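Local structure of geranyltranstransferase (Agrobacterium tumefaciens, 2H8O) at the interface of chains A and B. The protein catalyses, as a polyprenyl synthetase-family prenyltransferase, the condensation of geranyl diphosphate with isopentenyl diphosphate to give farnesyl diphosphate. Residues are numbered along the deposited sequence; one frame, centred on the assembly and turned at random. Chains: chain A/B, Geranyltranstransferase.

The interface of chains A and B. Residues chain A 63-66, 163-164, 167-169; chain B 179, 182-184, 186-187.
B:Arg187, near the end of helix 175-189 of chain B, pushes its side chain between two segments of chain A: the loop 63-66 on one flank and the end of helix 148-167 with the loop after it on the other. Its CG lies anti to the carbonyl carbon and the chain bends at chi2 (-95°), so the guanidinium reaches across to A:Asp164. There NE donates to carboxylate oxygen OD2 at 2.9 Å, almost straight and in the guanidinium plane, on the syn lone pair; the pair is also a salt bridge. The two planes are nevertheless turned 57° apart, and the links from NE and NH2 to OD1 are weak, so this is no flat two-pronged pairing. On the other flank NH1 donates to the backbone carbonyl O of A:Ala64 at 2.8 Å, approaching from above the carbonyl plane. NH2 makes a weak bond to A:Ser168 OG, a hydroxyl that in turn donates to the backbone carbonyl O of A:Asp164 at 2.7 Å. B:Ile183 CG2 sits over the centre of one guanidinium face, while A:Arg63 CB lies toward the rim of the other. A:Glu66 runs obliquely past the arginine; its carboxylate oxygen OE1 accepts a nearly straight bond from the backbone N-H of A:Arg63, met from above the carboxylate plane, bracing the loop. Its other oxygen, OE2, lies near NE without touching it, and may help to offset the positive charge.

Packing is tight toward the helices: B:Ile183 lays CD1 against A:Ser168 CA (3.7 Å), B:Val182 CG1 meets A:Ala167 CB at 3.5 Å, and the methyl of B:Ala186 abuts A:Asp164 CB. The side of A:Asp65 is looser: its CB touches B:Arg187 CB, but its carboxylate OD2 reaches B:Ser184 OG through a water, 2.6 Å from OD2. With its two-fold twin, the patch joins the subunits of the deposited dimer, likely the functional form in this family, and fixes helix 175-189 against the neighbouring chain.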
ATOM      1  N   ARG A  63      -0.599   1.178 -17.947  1.00 22.27           N
ATOM      2  CA  ARG A  63       0.634   0.425 -17.992  1.00 22.71           C
ATOM      3  C   ARG A  63       0.349  -1.059 -18.223  1.00 22.90           C
ATOM      4  O   ARG A  63      -0.802  -1.513 -18.140  1.00 21.75           O
ATOM      5  CB  ARG A  63       1.405   0.605 -16.693  1.00 24.05           C
ATOM      6  CG  ARG A  63       2.324   1.794 -16.712  1.00 25.83           C
ATOM      7  CD  ARG A  63       1.638   3.080 -17.057  1.00 27.07           C
ATOM      8  NE  ARG A  63       2.569   4.189 -16.864  1.00 27.44           N
ATOM      9  CZ  ARG A  63       2.240   5.474 -16.935  1.00 26.74           C
ATOM     10  NH1 ARG A  63       3.169   6.393 -16.723  1.00 27.21           N
ATOM     11  NH2 ARG A  63       0.997   5.841 -17.200  1.00 24.51           N
ATOM     12  N   ALA A  64       1.409  -1.823 -18.488  1.00 23.19           N
ATOM     13  CA  ALA A  64       1.283  -3.270 -18.499  1.00 22.75           C
ATOM     14  C   ALA A  64       0.573  -3.716 -17.223  1.00 21.98           C
ATOM     15  O   ALA A  64       0.857  -3.230 -16.119  1.00 23.03           O
ATOM     16  CB  ALA A  64       2.674  -3.946 -18.614  1.00 22.37           C
ATOM     17  N   ASP A  65      -0.388  -4.612 -17.359  1.00 21.43           N
ATOM     18  CA  ASP A  65      -1.066  -5.189 -16.210  1.00 21.26           C
ATOM     19  C   ASP A  65      -2.153  -4.304 -15.592  1.00 21.25           C
ATOM     20  O   ASP A  65      -2.783  -4.697 -14.601  1.00 23.11           O
ATOM     21  CB  ASP A  65      -0.026  -5.544 -15.133  1.00 21.87           C
ATOM     22  CG  ASP A  65      -0.307  -6.835 -14.478  1.00 25.56           C
ATOM     23  OD1 ASP A  65      -1.426  -7.351 -14.715  1.00 28.26           O
ATOM     24  OD2 ASP A  65       0.605  -7.343 -13.764  1.00 22.77           O
ATOM     25  N   GLU A  66      -2.344  -3.105 -16.145  1.00 19.06           N
ATOM     26  CA  GLU A  66      -3.461  -2.251 -15.803  1.00 18.75           C
ATOM     27  C   GLU A  66      -4.502  -2.341 -16.891  1.00 18.38           C
ATOM     28  O   GLU A  66      -4.167  -2.421 -18.092  1.00 19.91           O
ATOM     29  CB  GLU A  66      -3.010  -0.791 -15.704  1.00 17.74           C
ATOM     30  CG  GLU A  66      -2.021  -0.514 -14.571  1.00 17.81           C
ATOM     31  CD  GLU A  66      -1.556   0.938 -14.499  1.00 19.28           C
ATOM     32  OE1 GLU A  66      -1.824   1.713 -15.448  1.00 18.17           O
ATOM     33  OE2 GLU A  66      -0.935   1.320 -13.475  1.00 20.09           O
ATOM     34  N   PHE A 163       4.460   1.465  -4.020  1.00 15.92           N
ATOM     35  CA  PHE A 163       5.102   0.156  -4.101  1.00 15.59           C
ATOM     36  C   PHE A 163       5.381  -0.293  -5.531  1.00 15.92           C
ATOM     37  O   PHE A 163       6.457  -0.821  -5.814  1.00 16.34           O
ATOM     38  CB  PHE A 163       4.332  -0.866  -3.274  1.00 16.79           C
ATOM     39  CG  PHE A 163       4.424  -0.584  -1.811  1.00 15.57           C
ATOM     40  CD1 PHE A 163       5.588  -0.872  -1.142  1.00 16.16           C
ATOM     41  CD2 PHE A 163       3.399   0.064  -1.127  1.00 17.19           C
ATOM     42  CE1 PHE A 163       5.707  -0.605   0.221  1.00 16.62           C
ATOM     43  CE2 PHE A 163       3.521   0.340   0.211  1.00 17.24           C
ATOM     44  CZ  PHE A 163       4.667   0.018   0.881  1.00 17.80           C
ATOM     45  N   ASP A 164       4.431  -0.019  -6.427  1.00 16.40           N
ATOM     46  CA  ASP A 164       4.663  -0.196  -7.861  1.00 16.08           C
ATOM     47  C   ASP A 164       5.918   0.549  -8.332  1.00 15.57           C
ATOM     48  O   ASP A 164       6.751  -0.011  -9.012  1.00 16.71           O
ATOM     49  CB  ASP A 164       3.433   0.274  -8.649  1.00 16.78           C
ATOM     50  CG  ASP A 164       3.481  -0.093 -10.124  1.00 18.98           C
ATOM     51  OD1 ASP A 164       4.317  -0.921 -10.544  1.00 21.33           O
ATOM     52  OD2 ASP A 164       2.644   0.447 -10.885  1.00 20.98           O
ATOM     53  N   ALA A 167       9.224  -1.083  -7.103  1.00 16.45           N
ATOM     54  CA  ALA A 167       9.568  -2.432  -7.562  1.00 17.04           C
ATOM     55  C   ALA A 167       9.646  -2.561  -9.080  1.00 17.06           C
ATOM     56  O   ALA A 167      10.183  -3.551  -9.587  1.00 17.58           O
ATOM     57  CB  ALA A 167       8.565  -3.458  -6.986  1.00 18.28           C
ATOM     58  N   SER A 168       9.087  -1.569  -9.782  1.00 17.04           N
ATOM     59  CA  SER A 168       8.959  -1.627 -11.240  0.50 17.71           C
ATOM     60  C   SER A 168      10.298  -1.749 -11.954  1.00 17.99           C
ATOM     61  O   SER A 168      11.324  -1.262 -11.487  1.00 16.95           O
ATOM     62  CB  SER A 168       8.194  -0.407 -11.784  0.50 17.72           C
ATOM     63  OG  SER A 168       6.796  -0.573 -11.617  0.50 17.48           O
ATOM     64  N   ASP A 169      10.260  -2.394 -13.122  1.00 19.03           N
ATOM     65  CA  ASP A 169      11.458  -2.574 -13.917  1.00 20.19           C
ATOM     66  C   ASP A 169      12.030  -1.251 -14.410  1.00 21.11           C
ATOM     67  O   ASP A 169      13.234  -1.182 -14.680  1.00 22.21           O
ATOM     68  CB  ASP A 169      11.191  -3.482 -15.110  1.00 20.95           C
ATOM     69  CG  ASP A 169      10.935  -4.922 -14.722  1.00 22.84           C
ATOM     70  OD1 ASP A 169      11.241  -5.356 -13.586  1.00 23.60           O
ATOM     71  OD2 ASP A 169      10.399  -5.639 -15.596  1.00 27.11           O
TER
ATOM     72  N   ALA B 179       9.931  -9.014  -6.146  1.00 15.67           N
ATOM     73  CA  ALA B 179       9.718  -7.771  -6.930  1.00 15.63           C
ATOM     74  C   ALA B 179       8.602  -7.946  -7.946  1.00 15.67           C
ATOM     75  O   ALA B 179       7.731  -7.095  -8.075  1.00 15.24           O
ATOM     76  CB  ALA B 179      11.009  -7.305  -7.608  1.00 15.20           C
ATOM     77  N   VAL B 182       5.315  -7.848  -6.159  1.00 15.12           N
ATOM     78  CA  VAL B 182       4.974  -6.502  -5.698  1.00 15.05           C
ATOM     79  C   VAL B 182       4.373  -5.705  -6.872  1.00 15.55           C
ATOM     80  O   VAL B 182       3.322  -5.055  -6.735  1.00 15.85           O
ATOM     81  CB  VAL B 182       6.177  -5.774  -5.087  1.00 14.85           C
ATOM     82  CG1 VAL B 182       5.853  -4.266  -4.850  1.00 13.95           C
ATOM     83  CG2 VAL B 182       6.625  -6.444  -3.745  1.00 15.54           C
ATOM     84  N   ILE B 183       5.020  -5.785  -8.025  1.00 15.81           N
ATOM     85  CA  ILE B 183       4.507  -5.116  -9.238  1.00 15.77           C
ATOM     86  C   ILE B 183       3.124  -5.661  -9.579  1.00 15.22           C
ATOM     87  O   ILE B 183       2.177  -4.909  -9.769  1.00 14.90           O
ATOM     88  CB  ILE B 183       5.467  -5.268 -10.455  1.00 15.26           C
ATOM     89  CG1 ILE B 183       6.849  -4.664 -10.169  1.00 16.81           C
ATOM     90  CG2 ILE B 183       4.845  -4.661 -11.726  1.00 16.99           C
ATOM     91  CD1 ILE B 183       7.916  -5.202 -11.125  1.00 17.76           C
ATOM     92  N   SER B 184       2.998  -6.983  -9.646  1.00 15.55           N
ATOM     93  CA  SER B 184       1.742  -7.602 -10.059  1.00 15.98           C
ATOM     94  C   SER B 184       0.601  -7.233  -9.102  1.00 15.89           C
ATOM     95  O   SER B 184      -0.525  -6.928  -9.533  1.00 15.88           O
ATOM     96  CB  SER B 184       1.927  -9.120 -10.110  1.00 17.23           C
ATOM     97  OG  SER B 184       0.787  -9.780 -10.602  1.00 21.57           O
ATOM     98  N   ALA B 186       0.447  -4.595  -6.968  1.00 15.87           N
ATOM     99  CA  ALA B 186       0.203  -3.160  -7.030  1.00 15.18           C
ATOM    100  C   ALA B 186      -0.612  -2.791  -8.269  1.00 15.68           C
ATOM    101  O   ALA B 186      -1.529  -1.954  -8.174  1.00 16.63           O
ATOM    102  CB  ALA B 186       1.531  -2.394  -6.994  1.00 15.55           C
ATOM    103  N   ARG B 187      -0.296  -3.428  -9.404  1.00 15.34           N
ATOM    104  CA  ARG B 187      -1.032  -3.160 -10.638  1.00 15.39           C
ATOM    105  C   ARG B 187      -2.445  -3.683 -10.522  1.00 14.94           C
ATOM    106  O   ARG B 187      -3.381  -3.008 -10.932  1.00 15.59           O
ATOM    107  CB  ARG B 187      -0.334  -3.757 -11.865  1.00 15.88           C
ATOM    108  CG  ARG B 187       1.052  -3.177 -12.086  1.00 18.78           C
ATOM    109  CD  ARG B 187       1.134  -2.019 -13.050  1.00 25.09           C
ATOM    110  NE  ARG B 187       2.507  -1.514 -12.988  1.00 24.91           N
ATOM    111  CZ  ARG B 187       3.506  -1.877 -13.779  1.00 26.95           C
ATOM    112  NH1 ARG B 187       3.310  -2.698 -14.797  1.00 26.20           N
ATOM    113  NH2 ARG B 187       4.717  -1.359 -13.569  1.00 27.93           N
TER
HETATM  114  O   HOH W   1       1.112  -9.861 -13.256  1.00 20.62           O